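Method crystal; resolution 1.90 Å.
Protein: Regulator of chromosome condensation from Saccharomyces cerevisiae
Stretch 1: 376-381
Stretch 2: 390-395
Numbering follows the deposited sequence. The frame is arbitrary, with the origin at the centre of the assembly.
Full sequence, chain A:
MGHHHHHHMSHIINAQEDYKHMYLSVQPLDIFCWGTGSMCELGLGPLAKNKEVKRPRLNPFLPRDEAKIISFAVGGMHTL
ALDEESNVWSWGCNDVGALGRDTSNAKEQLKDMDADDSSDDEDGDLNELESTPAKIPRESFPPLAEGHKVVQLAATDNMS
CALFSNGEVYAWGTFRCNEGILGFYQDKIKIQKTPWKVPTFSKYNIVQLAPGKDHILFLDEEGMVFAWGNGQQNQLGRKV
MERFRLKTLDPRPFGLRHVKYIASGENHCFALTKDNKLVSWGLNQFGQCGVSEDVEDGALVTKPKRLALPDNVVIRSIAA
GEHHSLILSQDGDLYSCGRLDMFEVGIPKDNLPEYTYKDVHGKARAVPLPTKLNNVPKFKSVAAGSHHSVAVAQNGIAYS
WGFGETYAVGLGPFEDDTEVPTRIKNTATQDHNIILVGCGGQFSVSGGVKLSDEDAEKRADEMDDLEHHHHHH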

ATOM      1  N   VAL A 376     -18.016  -2.773 -13.535  1.00 25.07           N
ATOM      2  CA  VAL A 376     -16.929  -1.827 -13.290  1.00 24.35           C
ATOM      3  C   VAL A 376     -16.098  -1.719 -14.560  1.00 24.14           C
ATOM      4  O   VAL A 376     -16.102  -2.641 -15.379  1.00 24.12           O
ATOM      5  CB  VAL A 376     -16.006  -2.281 -12.117  1.00 24.32           C
ATOM      6  CG1 VAL A 376     -16.741  -2.204 -10.775  1.00 24.13           C
ATOM      7  CG2 VAL A 376     -15.448  -3.690 -12.355  1.00 23.57           C
ATOM      8  N   PRO A 377     -15.370  -0.599 -14.733  1.00 23.99           N
ATOM      9  CA  PRO A 377     -14.394  -0.555 -15.813  1.00 23.78           C
ATOM     10  C   PRO A 377     -13.240  -1.528 -15.564  1.00 23.62           C
ATOM     11  O   PRO A 377     -13.083  -2.049 -14.450  1.00 23.10           O
ATOM     12  CB  PRO A 377     -13.865   0.886 -15.749  1.00 23.63           C
ATOM     13  CG  PRO A 377     -14.129   1.329 -14.361  1.00 24.13           C
ATOM     14  CD  PRO A 377     -15.394   0.656 -13.955  1.00 23.88           C
ATOM     15  N   LYS A 378     -12.447  -1.765 -16.604  1.00 23.10           N
ATOM     16  CA  LYS A 378     -11.175  -2.458 -16.463  1.00 23.06           C
ATOM     17  C   LYS A 378     -10.209  -1.559 -15.699  1.00 22.31           C
ATOM     18  O   LYS A 378     -10.131  -0.351 -15.969  1.00 22.59           O
ATOM     19  CB  LYS A 378     -10.607  -2.818 -17.842  1.00 23.30           C
ATOM     20  CG  LYS A 378     -11.501  -3.747 -18.663  1.00 24.77           C
ATOM     21  CD  LYS A 378     -11.379  -5.200 -18.208  1.00 27.31           C
ATOM     22  CE  LYS A 378     -12.386  -6.108 -18.924  1.00 27.63           C
ATOM     23  NZ  LYS A 378     -11.986  -7.547 -18.858  1.00 28.60           N
ATOM     24  N   PHE A 379      -9.500  -2.133 -14.729  1.00 21.21           N
ATOM     25  CA  PHE A 379      -8.548  -1.359 -13.924  1.00 20.45           C
ATOM     26  C   PHE A 379      -7.103  -1.664 -14.278  1.00 19.77           C
ATOM     27  O   PHE A 379      -6.774  -2.785 -14.641  1.00 20.16           O
ATOM     28  CB  PHE A 379      -8.759  -1.586 -12.426  1.00 19.90           C
ATOM     29  CG  PHE A 379     -10.112  -1.154 -11.928  1.00 19.71           C
ATOM     30  CD1 PHE A 379     -11.008  -2.086 -11.417  1.00 19.20           C
ATOM     31  CD2 PHE A 379     -10.489   0.190 -11.965  1.00 18.89           C
ATOM     32  CE1 PHE A 379     -12.273  -1.687 -10.943  1.00 19.72           C
ATOM     33  CE2 PHE A 379     -11.740   0.596 -11.494  1.00 18.29           C
ATOM     34  CZ  PHE A 379     -12.631  -0.345 -10.983  1.00 17.71           C
ATOM     35  N   LYS A 380      -6.242  -0.662 -14.140  1.00 19.42           N
ATOM     36  CA  LYS A 380      -4.818  -0.846 -14.398  1.00 19.18           C
ATOM     37  C   LYS A 380      -3.946  -0.831 -13.131  1.00 18.63           C
ATOM     38  O   LYS A 380      -2.837  -1.348 -13.145  1.00 18.24           O
ATOM     39  CB  LYS A 380      -4.308   0.136 -15.468  1.00 19.18           C
ATOM     40  CG  LYS A 380      -4.467   1.615 -15.129  1.00 20.27           C
ATOM     41  CD  LYS A 380      -3.824   2.477 -16.214  1.00 21.90           C
ATOM     42  CE  LYS A 380      -3.852   3.949 -15.854  1.00 24.45           C
ATOM     43  NZ  LYS A 380      -2.957   4.769 -16.763  1.00 27.04           N
ATOM     44  N   SER A 381      -4.448  -0.234 -12.047  1.00 18.20           N
ATOM     45  CA  SER A 381      -3.774  -0.292 -10.742  1.00 17.21           C
ATOM     46  C   SER A 381      -4.795  -0.167  -9.616  1.00 16.67           C
ATOM     47  O   SER A 381      -5.913   0.296  -9.830  1.00 16.09           O
ATOM     48  CB  SER A 381      -2.694   0.796 -10.599  1.00 17.73           C
ATOM     49  OG  SER A 381      -3.270   2.096 -10.496  1.00 18.40           O
ATOM     50  N   VAL A 390      -8.922   2.444  -3.593  1.00 13.15           N
ATOM     51  CA  VAL A 390      -8.966   3.296  -4.768  1.00 13.41           C
ATOM     52  C   VAL A 390      -8.354   2.499  -5.916  1.00 13.89           C
ATOM     53  O   VAL A 390      -7.254   1.955  -5.785  1.00 14.07           O
ATOM     54  CB  VAL A 390      -8.178   4.622  -4.566  1.00 13.49           C
ATOM     55  CG1 VAL A 390      -8.250   5.508  -5.823  1.00 13.66           C
ATOM     56  CG2 VAL A 390      -8.684   5.387  -3.346  1.00 11.41           C
ATOM     57  N   ALA A 391      -9.084   2.410  -7.026  1.00 14.32           N
ATOM     58  CA  ALA A 391      -8.578   1.763  -8.239  1.00 14.52           C
ATOM     59  C   ALA A 391      -8.564   2.749  -9.407  1.00 15.03           C
ATOM     60  O   ALA A 391      -9.364   3.689  -9.446  1.00 15.09           O
ATOM     61  CB  ALA A 391      -9.421   0.538  -8.582  1.00 14.33           C
ATOM     62  N   VAL A 392      -7.655   2.536 -10.354  1.00 15.48           N
ATOM     63  CA  VAL A 392      -7.545   3.431 -11.509  1.00 15.79           C
ATOM     64  C   VAL A 392      -7.955   2.687 -12.765  1.00 16.03           C
ATOM     65  O   VAL A 392      -7.357   1.663 -13.109  1.00 16.12           O
ATOM     66  CB  VAL A 392      -6.117   3.985 -11.678  1.00 15.87           C
ATOM     67  CG1 VAL A 392      -6.067   4.971 -12.857  1.00 15.83           C
ATOM     68  CG2 VAL A 392      -5.670   4.673 -10.409  1.00 15.47           C
ATOM     69  N   ALA A 393      -8.988   3.194 -13.433  1.00 16.54           N
ATOM     70  CA  ALA A 393      -9.459   2.597 -14.678  1.00 16.92           C
ATOM     71  C   ALA A 393      -8.403   2.742 -15.761  1.00 17.21           C
ATOM     72  O   ALA A 393      -7.527   3.589 -15.664  1.00 16.82           O
ATOM     73  CB  ALA A 393     -10.778   3.247 -15.130  1.00 16.71           C
ATOM     74  N   GLN A 394      -8.500   1.935 -16.812  1.00 18.51           N
ATOM     75  CA  GLN A 394      -7.529   2.026 -17.905  1.00 19.80           C
ATOM     76  C   GLN A 394      -7.438   3.452 -18.469  1.00 19.66           C
ATOM     77  O   GLN A 394      -6.356   3.898 -18.847  1.00 19.49           O
ATOM     78  CB  GLN A 394      -7.839   1.004 -19.004  1.00 20.34           C
ATOM     79  CG  GLN A 394      -7.542  -0.445 -18.604  0.90 23.08           C
ATOM     80  CD  GLN A 394      -7.891  -1.451 -19.694  0.70 26.46           C
ATOM     81  OE1 GLN A 394      -8.665  -1.160 -20.608  0.80 28.19           O
ATOM     82  NE2 GLN A 394      -7.324  -2.647 -19.593  0.80 28.14           N
ATOM     83  N   ASN A 395      -8.561   4.174 -18.469  1.00 19.92           N
ATOM     84  CA  ASN A 395      -8.609   5.542 -19.016  1.00 19.74           C
ATOM     85  C   ASN A 395      -8.124   6.664 -18.075  1.00 19.53           C
ATOM     86  O   ASN A 395      -8.195   7.843 -18.427  1.00 19.03           O
ATOM     87  CB  ASN A 395      -9.997   5.854 -19.619  1.00 20.16           C
ATOM     88  CG  ASN A 395     -11.089   6.080 -18.565  1.00 20.81           C
ATOM     89  OD1 ASN A 395     -10.908   5.814 -17.373  1.00 21.93           O
ATOM     90  ND2 ASN A 395     -12.238   6.571 -19.016  1.00 19.48           N
TER
HETATM   91  O   HOH W   1      -5.482  -3.297 -17.718  1.00 41.33           O

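The two stretches are joined by three hydrogen bonds, all between main-chain atoms. Val392 takes part in two of the three and uses both of its polar backbone atoms: its N donates to Ser381 O (2.9 Å), and its O accepts from Lys380 N (2.8 Å). Both bonds are nearly straight, with N-H...O angles of 171° and 169°. The third, from Gln394 N to Lys378 O (2.9 Å), is more bent at 146°, at the point where the second stretch has left its strand.

The pairing is antiparallel but not regular. Phe379 faces Ala393 as a non-hydrogen-bonded pair, with their CA atoms 4.1 Å apart, whereas Ser381 pairs with Val392, so that the register slips by one residue. Lys380 lies in this beta bulge, where the first stretch turns a corner, yet its N remains satisfied by Val392 O. Each of the three acceptors also receives a CA-H contact: Ala393 CA lies 3.3 Å from Lys378 O, Phe379 CA 3.3 Å from Val392 O, and Ala391 CA 3.4 Å from Ser381 O.

Side chains add apolar packing to this polar framework. The CA-to-CB bond of Phe379 points away from the second stretch overall, but with chi1 at -62° the ring lays one face over Ala391, whose CB sits 3.7 Å from the ring centroid and 17° off its normal. Val392 O and Ala393 N lie at the ring edge, near its plane. Pro377 extends the apolar contact, its CB 3.9 Å from Ala393 CB. Phe379, Ala391, Val392 and Ala393 are buried, and their apolar side chains need no polar partner there.

Ser381 and Val392 direct their side chains to the same face of the sheet, and Ser381 OG approaches Val392 CG2 at 3.5 Å, a van der Waals contact; the hydroxyl has no hydrogen-bonding partner in the second stretch. Nearby, the aliphatic part of Lys380 lies against Val392 and Ala393, with CE 3.9 Å from Val392 CG1 and CG 3.7 Å from Ala393 O.

At the exposed end, Gln394 packs its side chain against Lys378, CD to CB at 3.6 Å, while the Lys378 side chain leads away and its NZ is hydrogen-bonded elsewhere in the structure. Gln394 NE2 donates to a water (NE2 to water O, 2.7 Å), which in turn makes a weak bond to Phe379 O (water O to Phe379 O, 3.4 Å). The water thus links the stretches at a carbonyl that takes no direct hydrogen bond from the second stretch. Altogether the contact buries 483 Å², summed over both sides.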